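Local coordinates for putative metal binding protein (Coccidioides immitis, PDB 3CVG), which probably binds a metal ion or another small ligand, as a protein of the periplasmic binding protein superfamily whose crystal structure holds a calcium ion, at residues 93-107 with 232-244. Sequence-based numbering, arbitrary orientation.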
ATOM      1  N   GLY A  93      13.668  -3.584 -19.589  1.00 37.21           N
ATOM      2  CA  GLY A  93      13.152  -4.699 -20.360  1.00 36.68           C
ATOM      3  C   GLY A  93      12.671  -5.830 -19.467  1.00 36.81           C
ATOM      4  O   GLY A  93      12.381  -6.932 -19.938  1.00 36.64           O
ATOM      5  N   ILE A  94      12.599  -5.560 -18.167  1.00 36.89           N
ATOM      6  CA  ILE A  94      12.130  -6.554 -17.203  1.00 36.85           C
ATOM      7  C   ILE A  94      10.619  -6.680 -17.309  1.00 36.97           C
ATOM      8  O   ILE A  94      10.058  -7.771 -17.148  1.00 36.86           O
ATOM      9  CB  ILE A  94      12.464  -6.146 -15.749  1.00 37.49           C
ATOM     10  CG1 ILE A  94      13.947  -6.393 -15.461  1.00 37.38           C
ATOM     11  CG2 ILE A  94      11.589  -6.925 -14.769  1.00 37.16           C
ATOM     12  CD1 ILE A  94      14.388  -5.912 -14.088  1.00 37.64           C
ATOM     13  N   SER A  95       9.970  -5.549 -17.570  1.00 35.29           N
ATOM     14  CA  SER A  95       8.521  -5.493 -17.688  1.00 35.53           C
ATOM     15  C   SER A  95       8.085  -5.009 -19.064  1.00 35.54           C
ATOM     16  O   SER A  95       8.795  -4.255 -19.728  1.00 35.46           O
ATOM     17  CB  SER A  95       7.935  -4.549 -16.627  1.00 34.98           C
ATOM     18  OG  SER A  95       8.168  -5.021 -15.311  1.00 35.78           O
ATOM     19  N   GLU A  96       6.903  -5.446 -19.480  1.00 37.00           N
ATOM     20  CA  GLU A  96       6.346  -5.043 -20.763  1.00 39.04           C
ATOM     21  C   GLU A  96       5.836  -3.617 -20.629  1.00 38.03           C
ATOM     22  O   GLU A  96       5.494  -3.173 -19.535  1.00 39.20           O
ATOM     23  CB  GLU A  96       5.163  -5.939 -21.133  1.00 41.01           C
ATOM     24  CG  GLU A  96       5.503  -7.389 -21.394  1.00 45.11           C
ATOM     25  CD  GLU A  96       5.888  -7.636 -22.834  1.00 47.45           C
ATOM     26  OE1 GLU A  96       6.979  -7.187 -23.253  1.00 48.22           O
ATOM     27  OE2 GLU A  96       5.088  -8.273 -23.551  1.00 49.56           O
ATOM     28  N   SER A  97       5.795  -2.900 -21.742  1.00 36.94           N
ATOM     29  CA  SER A  97       5.274  -1.543 -21.745  1.00 36.92           C
ATOM     30  C   SER A  97       3.871  -1.676 -22.325  1.00 36.49           C
ATOM     31  O   SER A  97       3.668  -2.395 -23.299  1.00 38.51           O
ATOM     32  CB  SER A  97       6.124  -0.642 -22.640  1.00 35.99           C
ATOM     33  OG  SER A  97       5.651   0.694 -22.624  1.00 38.46           O
ATOM     34  N   PRO A  98       2.881  -0.996 -21.734  1.00 37.10           N
ATOM     35  CA  PRO A  98       2.981  -0.116 -20.568  1.00 35.69           C
ATOM     36  C   PRO A  98       2.517  -0.835 -19.310  1.00 34.80           C
ATOM     37  O   PRO A  98       2.152  -2.016 -19.354  1.00 33.84           O
ATOM     38  CB  PRO A  98       2.036   1.012 -20.931  1.00 35.66           C
ATOM     39  CG  PRO A  98       0.881   0.237 -21.523  1.00 36.23           C
ATOM     40  CD  PRO A  98       1.582  -0.805 -22.411  1.00 38.10           C
ATOM     41  N   SER A  99       2.541  -0.117 -18.190  1.00 33.46           N
ATOM     42  CA  SER A  99       2.079  -0.671 -16.924  1.00 32.55           C
ATOM     43  C   SER A  99       0.569  -0.484 -16.970  1.00 31.63           C
ATOM     44  O   SER A  99       0.068   0.254 -17.822  1.00 30.50           O
ATOM     45  CB  SER A  99       2.654   0.109 -15.743  1.00 31.95           C
ATOM     46  OG  SER A  99       2.117   1.415 -15.681  1.00 33.84           O
ATOM     47  N   TYR A 100      -0.149  -1.140 -16.064  1.00 30.85           N
ATOM     48  CA  TYR A 100      -1.607  -1.041 -16.023  1.00 30.99           C
ATOM     49  C   TYR A 100      -2.080  -0.524 -14.664  1.00 30.10           C
ATOM     50  O   TYR A 100      -1.803  -1.141 -13.635  1.00 29.38           O
ATOM     51  CB  TYR A 100      -2.227  -2.416 -16.285  1.00 33.56           C
ATOM     52  CG  TYR A 100      -1.823  -3.030 -17.607  1.00 36.71           C
ATOM     53  CD1 TYR A 100      -2.471  -2.677 -18.791  1.00 39.16           C
ATOM     54  CD2 TYR A 100      -0.776  -3.944 -17.678  1.00 37.91           C
ATOM     55  CE1 TYR A 100      -2.082  -3.221 -20.015  1.00 40.49           C
ATOM     56  CE2 TYR A 100      -0.377  -4.491 -18.895  1.00 39.41           C
ATOM     57  CZ  TYR A 100      -1.035  -4.126 -20.057  1.00 40.68           C
ATOM     58  OH  TYR A 100      -0.644  -4.655 -21.264  1.00 42.87           O
ATOM     59  N   TYR A 101      -2.784   0.606 -14.663  1.00 27.11           N
ATOM     60  CA  TYR A 101      -3.298   1.180 -13.420  1.00 26.85           C
ATOM     61  C   TYR A 101      -4.391   0.229 -12.944  1.00 27.44           C
ATOM     62  O   TYR A 101      -5.408   0.075 -13.615  1.00 26.95           O
ATOM     63  CB  TYR A 101      -3.895   2.571 -13.676  1.00 26.06           C
ATOM     64  CG  TYR A 101      -3.799   3.533 -12.502  1.00 26.21           C
ATOM     65  CD1 TYR A 101      -3.978   3.093 -11.183  1.00 27.17           C
ATOM     66  CD2 TYR A 101      -3.557   4.892 -12.711  1.00 25.04           C
ATOM     67  CE1 TYR A 101      -3.910   3.990 -10.104  1.00 24.33           C
ATOM     68  CE2 TYR A 101      -3.493   5.791 -11.644  1.00 25.13           C
ATOM     69  CZ  TYR A 101      -3.671   5.334 -10.343  1.00 26.32           C
ATOM     70  OH  TYR A 101      -3.590   6.222  -9.285  1.00 22.96           O
ATOM     71  N   ALA A 102      -4.184  -0.401 -11.790  1.00 27.08           N
ATOM     72  CA  ALA A 102      -5.138  -1.376 -11.249  1.00 26.83           C
ATOM     73  C   ALA A 102      -6.166  -0.823 -10.261  1.00 26.18           C
ATOM     74  O   ALA A 102      -7.370  -1.034 -10.421  1.00 26.72           O
ATOM     75  CB  ALA A 102      -4.375  -2.525 -10.597  1.00 26.15           C
ATOM     76  N   PHE A 103      -5.690  -0.149  -9.221  1.00 25.60           N
ATOM     77  CA  PHE A 103      -6.586   0.422  -8.231  1.00 25.32           C
ATOM     78  C   PHE A 103      -5.874   1.477  -7.395  1.00 25.25           C
ATOM     79  O   PHE A 103      -4.665   1.677  -7.533  1.00 25.74           O
ATOM     80  CB  PHE A 103      -7.185  -0.684  -7.341  1.00 25.19           C
ATOM     81  CG  PHE A 103      -6.171  -1.458  -6.543  1.00 23.64           C
ATOM     82  CD1 PHE A 103      -5.729  -0.992  -5.306  1.00 24.16           C
ATOM     83  CD2 PHE A 103      -5.667  -2.665  -7.021  1.00 25.21           C
ATOM     84  CE1 PHE A 103      -4.806  -1.715  -4.562  1.00 21.71           C
ATOM     85  CE2 PHE A 103      -4.739  -3.398  -6.282  1.00 23.84           C
ATOM     86  CZ  PHE A 103      -4.310  -2.919  -5.049  1.00 23.85           C
ATOM     87  N   ARG A 104      -6.633   2.162  -6.548  1.00 24.57           N
ATOM     88  CA  ARG A 104      -6.074   3.210  -5.704  1.00 23.71           C
ATOM     89  C   ARG A 104      -6.287   2.925  -4.217  1.00 23.87           C
ATOM     90  O   ARG A 104      -7.421   2.795  -3.743  1.00 21.69           O
ATOM     91  CB  ARG A 104      -6.685   4.569  -6.085  1.00 23.72           C
ATOM     92  CG  ARG A 104      -6.182   5.120  -7.440  1.00 23.88           C
ATOM     93  CD  ARG A 104      -6.941   6.381  -7.911  1.00 25.59           C
ATOM     94  NE  ARG A 104      -8.313   6.078  -8.335  1.00 25.05           N
ATOM     95  CZ  ARG A 104      -9.157   6.964  -8.867  1.00 25.98           C
ATOM     96  NH1 ARG A 104      -8.788   8.227  -9.051  1.00 24.15           N
ATOM     97  NH2 ARG A 104     -10.382   6.587  -9.213  1.00 25.10           N
ATOM     98  N   ASP A 105      -5.175   2.808  -3.495  1.00 23.13           N
ATOM     99  CA  ASP A 105      -5.205   2.567  -2.060  1.00 22.37           C
ATOM    100  C   ASP A 105      -4.939   3.923  -1.411  1.00 22.24           C
ATOM    101  O   ASP A 105      -4.605   4.888  -2.102  1.00 21.49           O
ATOM    102  CB  ASP A 105      -4.129   1.543  -1.684  1.00 20.84           C
ATOM    103  CG  ASP A 105      -4.097   1.240  -0.190  1.00 25.07           C
ATOM    104  OD1 ASP A 105      -5.139   1.392   0.482  1.00 21.98           O
ATOM    105  OD2 ASP A 105      -3.026   0.828   0.305  1.00 26.80           O
ATOM    106  N   HIS A 106      -5.088   4.017  -0.095  1.00 22.42           N
ATOM    107  CA  HIS A 106      -4.875   5.296   0.567  1.00 21.22           C
ATOM    108  C   HIS A 106      -4.135   5.174   1.896  1.00 22.02           C
ATOM    109  O   HIS A 106      -4.398   4.268   2.684  1.00 20.85           O
ATOM    110  CB  HIS A 106      -6.219   5.999   0.795  1.00 22.22           C
ATOM    111  CG  HIS A 106      -7.087   6.051  -0.428  1.00 25.07           C
ATOM    112  ND1 HIS A 106      -7.908   5.008  -0.804  1.00 24.60           N
ATOM    113  CD2 HIS A 106      -7.207   6.992  -1.397  1.00 22.87           C
ATOM    114  CE1 HIS A 106      -8.495   5.303  -1.950  1.00 25.56           C
ATOM    115  NE2 HIS A 106      -8.086   6.500  -2.332  1.00 26.24           N
ATOM    116  N   PHE A 107      -3.194   6.085   2.121  1.00 21.08           N
ATOM    117  CA  PHE A 107      -2.434   6.119   3.370  1.00 21.44           C
ATOM    118  C   PHE A 107      -3.164   7.105   4.291  1.00 20.23           C
ATOM    119  O   PHE A 107      -3.990   7.901   3.832  1.00 19.89           O
ATOM    120  CB  PHE A 107      -1.008   6.645   3.126  1.00 19.13           C
ATOM    121  CG  PHE A 107      -0.090   5.665   2.426  1.00 21.06           C
ATOM    122  CD1 PHE A 107       0.343   4.510   3.068  1.00 17.92           C
ATOM    123  CD2 PHE A 107       0.373   5.925   1.134  1.00 21.59           C
ATOM    124  CE1 PHE A 107       1.231   3.626   2.440  1.00 21.52           C
ATOM    125  CE2 PHE A 107       1.257   5.049   0.496  1.00 20.34           C
ATOM    126  CZ  PHE A 107       1.687   3.896   1.153  1.00 21.56           C
ATOM    127  N   PRO A 232      -0.076  13.374  -1.726  1.00 23.04           N
ATOM    128  CA  PRO A 232       1.027  12.523  -1.263  1.00 23.09           C
ATOM    129  C   PRO A 232       0.555  11.218  -0.625  1.00 21.30           C
ATOM    130  O   PRO A 232       1.227  10.195  -0.738  1.00 26.15           O
ATOM    131  CB  PRO A 232       1.758  13.421  -0.266  1.00 23.70           C
ATOM    132  CG  PRO A 232       1.476  14.803  -0.772  1.00 25.28           C
ATOM    133  CD  PRO A 232       0.010  14.713  -1.116  1.00 23.43           C
ATOM    134  N   LEU A 233      -0.607  11.248   0.024  1.00 20.65           N
ATOM    135  CA  LEU A 233      -1.129  10.060   0.679  1.00 19.47           C
ATOM    136  C   LEU A 233      -1.886   9.090  -0.234  1.00 19.51           C
ATOM    137  O   LEU A 233      -2.497   8.139   0.244  1.00 19.65           O
ATOM    138  CB  LEU A 233      -1.997  10.455   1.884  1.00 19.64           C
ATOM    139  CG  LEU A 233      -1.321  11.229   3.029  1.00 20.29           C
ATOM    140  CD1 LEU A 233      -2.248  11.254   4.256  1.00 19.95           C
ATOM    141  CD2 LEU A 233       0.003  10.563   3.402  1.00 19.90           C
ATOM    142  N   LEU A 234      -1.847   9.324  -1.544  1.00 19.98           N
ATOM    143  CA  LEU A 234      -2.509   8.412  -2.476  1.00 20.51           C
ATOM    144  C   LEU A 234      -1.542   7.253  -2.703  1.00 21.47           C
ATOM    145  O   LEU A 234      -0.343   7.476  -2.864  1.00 21.84           O
ATOM    146  CB  LEU A 234      -2.796   9.109  -3.815  1.00 21.65           C
ATOM    147  CG  LEU A 234      -3.298   8.184  -4.940  1.00 21.49           C
ATOM    148  CD1 LEU A 234      -4.672   7.642  -4.586  1.00 21.81           C
ATOM    149  CD2 LEU A 234      -3.351   8.952  -6.265  1.00 24.08           C
ATOM    150  N   ASN A 235      -2.047   6.023  -2.712  1.00 21.41           N
ATOM    151  CA  ASN A 235      -1.185   4.861  -2.914  1.00 21.81           C
ATOM    152  C   ASN A 235      -1.635   4.068  -4.134  1.00 22.20           C
ATOM    153  O   ASN A 235      -2.335   3.066  -4.024  1.00 21.91           O
ATOM    154  CB  ASN A 235      -1.189   3.968  -1.667  1.00 23.88           C
ATOM    155  CG  ASN A 235      -0.214   2.805  -1.774  1.00 22.50           C
ATOM    156  OD1 ASN A 235       0.847   2.928  -2.380  1.00 24.88           O
ATOM    157  ND2 ASN A 235      -0.561   1.676  -1.161  1.00 22.41           N
ATOM    158  N   PRO A 236      -1.227   4.515  -5.326  1.00 23.38           N
ATOM    159  CA  PRO A 236      -1.599   3.839  -6.571  1.00 24.19           C
ATOM    160  C   PRO A 236      -0.958   2.472  -6.753  1.00 24.54           C
ATOM    161  O   PRO A 236       0.208   2.259  -6.413  1.00 24.51           O
ATOM    162  CB  PRO A 236      -1.166   4.836  -7.644  1.00 24.61           C
ATOM    163  CG  PRO A 236       0.049   5.470  -7.028  1.00 26.34           C
ATOM    164  CD  PRO A 236      -0.399   5.704  -5.594  1.00 23.51           C
ATOM    165  N   ALA A 237      -1.739   1.548  -7.302  1.00 24.68           N
ATOM    166  CA  ALA A 237      -1.280   0.193  -7.559  1.00 24.96           C
ATOM    167  C   ALA A 237      -1.338  -0.058  -9.056  1.00 24.16           C
ATOM    168  O   ALA A 237      -2.353   0.225  -9.695  1.00 24.96           O
ATOM    169  CB  ALA A 237      -2.168  -0.812  -6.824  1.00 22.94           C
ATOM    170  N   HIS A 238      -0.239  -0.563  -9.611  1.00 24.25           N
ATOM    171  CA  HIS A 238      -0.151  -0.865 -11.034  1.00 25.70           C
ATOM    172  C   HIS A 238       0.230  -2.328 -11.230  1.00 27.76           C
ATOM    173  O   HIS A 238       0.878  -2.935 -10.368  1.00 25.72           O
ATOM    174  CB  HIS A 238       0.913   0.002 -11.726  1.00 23.80           C
ATOM    175  CG  HIS A 238       0.482   1.406 -12.001  1.00 22.58           C
ATOM    176  ND1 HIS A 238       0.430   2.376 -11.020  1.00 23.20           N
ATOM    177  CD2 HIS A 238       0.093   2.010 -13.149  1.00 22.16           C
ATOM    178  CE1 HIS A 238       0.028   3.517 -11.556  1.00 25.19           C
ATOM    179  NE2 HIS A 238      -0.184   3.320 -12.845  1.00 23.73           N
ATOM    180  N   LEU A 239      -0.176  -2.895 -12.367  1.00 29.23           N
ATOM    181  CA  LEU A 239       0.165  -4.274 -12.687  1.00 30.06           C
ATOM    182  C   LEU A 239       1.300  -4.251 -13.702  1.00 30.94           C
ATOM    183  O   LEU A 239       1.306  -3.425 -14.617  1.00 29.39           O
ATOM    184  CB  LEU A 239      -1.023  -5.015 -13.301  1.00 33.64           C
ATOM    185  CG  LEU A 239      -0.708  -6.465 -13.684  1.00 33.93           C
ATOM    186  CD1 LEU A 239      -0.649  -7.310 -12.427  1.00 35.40           C
ATOM    187  CD2 LEU A 239      -1.771  -7.011 -14.619  1.00 36.97           C
ATOM    188  N   LEU A 240       2.262  -5.150 -13.531  1.00 30.57           N
ATOM    189  CA  LEU A 240       3.388  -5.238 -14.450  1.00 31.43           C
ATOM    190  C   LEU A 240       3.370  -6.598 -15.125  1.00 32.39           C
ATOM    191  O   LEU A 240       3.231  -7.623 -14.461  1.00 32.84           O
ATOM    192  CB  LEU A 240       4.715  -5.061 -13.707  1.00 29.63           C
ATOM    193  CG  LEU A 240       5.029  -3.687 -13.102  1.00 27.82           C
ATOM    194  CD1 LEU A 240       6.349  -3.751 -12.337  1.00 27.19           C
ATOM    195  CD2 LEU A 240       5.102  -2.642 -14.208  1.00 28.24           C
ATOM    196  N   VAL A 241       3.480  -6.600 -16.448  1.00 33.08           N
ATOM    197  CA  VAL A 241       3.510  -7.841 -17.207  1.00 35.23           C
ATOM    198  C   VAL A 241       4.971  -8.147 -17.504  1.00 36.51           C
ATOM    199  O   VAL A 241       5.659  -7.362 -18.158  1.00 37.82           O
ATOM    200  CB  VAL A 241       2.724  -7.710 -18.531  1.00 35.33           C
ATOM    201  CG1 VAL A 241       2.959  -8.934 -19.408  1.00 35.51           C
ATOM    202  CG2 VAL A 241       1.238  -7.556 -18.230  1.00 34.99           C
ATOM    203  N   GLY A 242       5.440  -9.283 -17.000  1.00 38.05           N
ATOM    204  CA  GLY A 242       6.821  -9.671 -17.208  1.00 39.85           C
ATOM    205  C   GLY A 242       7.162  -9.885 -18.669  1.00 41.04           C
ATOM    206  O   GLY A 242       6.384 -10.483 -19.411  1.00 41.48           O
ATOM    207  N   ALA A 243       8.327  -9.395 -19.086  1.00 42.64           N
ATOM    208  CA  ALA A 243       8.767  -9.537 -20.470  1.00 44.92           C
ATOM    209  C   ALA A 243       9.149 -10.983 -20.783  1.00 46.48           C
ATOM    210  O   ALA A 243       8.862 -11.489 -21.871  1.00 47.15           O
ATOM    211  CB  ALA A 243       9.951  -8.617 -20.743  1.00 44.09           C
ATOM    212  N   ARG A 244       9.797 -11.640 -19.825  1.00 48.61           N
ATOM    213  CA  ARG A 244      10.240 -13.023 -19.986  1.00 50.35           C
ATOM    214  C   ARG A 244       9.222 -13.967 -19.364  1.00 50.67           C
ATOM    215  O   ARG A 244       9.457 -15.169 -19.270  1.00 51.47           O
ATOM    216  CB  ARG A 244      11.590 -13.223 -19.287  1.00 52.16           C
ATOM    217  CG  ARG A 244      12.625 -12.142 -19.572  1.00 53.73           C
ATOM    218  CD  ARG A 244      13.020 -12.117 -21.034  1.00 55.41           C
ATOM    219  NE  ARG A 244      13.587 -13.394 -21.464  1.00 57.19           N
ATOM    220  CZ  ARG A 244      14.016 -13.646 -22.697  1.00 57.18           C
ATOM    221  NH1 ARG A 244      13.945 -12.707 -23.629  1.00 57.40           N
ATOM    222  NH2 ARG A 244      14.512 -14.839 -22.995  1.00 57.37           N
TER
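Strands 100-107 and 234-241 form an antiparallel pair with a classic beta bulge, in a fold of the periplasmic binding protein superfamily. A102 and F103 both face A237. A237 O accepts hydrogen bonds from A102 N (2.9 Å) and, weakly, from F103 N. At the bulge the A237 methyl lies over the centre of the F103 ring, with CB 3.5 Å from CZ. With chi1 at 62°, F103 CG sits between its own N and C, which brings the ring over the methyl.

On the sheet face that also carries R104 and H106, Y101 and H238 make an offset stack, planes 28° apart. H238 CE1 lies over the centre of the Y101 ring, while Y101 OH lies against P236 CB (3.2 Å), a van der Waals contact.

D105 and N235 run side by side. N235 ND2 donates to the anti side of D105 OD2 at 3.0 Å. F107 CE2 comes within 3.4 Å of N235 CB. The F107 side chain is about 5 Å from the bound calcium ion.

A separate single bridge joins S95 and G242. E96 N donates to V241 O (2.6 Å) and A243 N to I94 O. Helix 248-259 packs on Y100, L239 and V241. Helices 63-71 and 83-91 touch L240, and strand 77-80 pairs with 234-241.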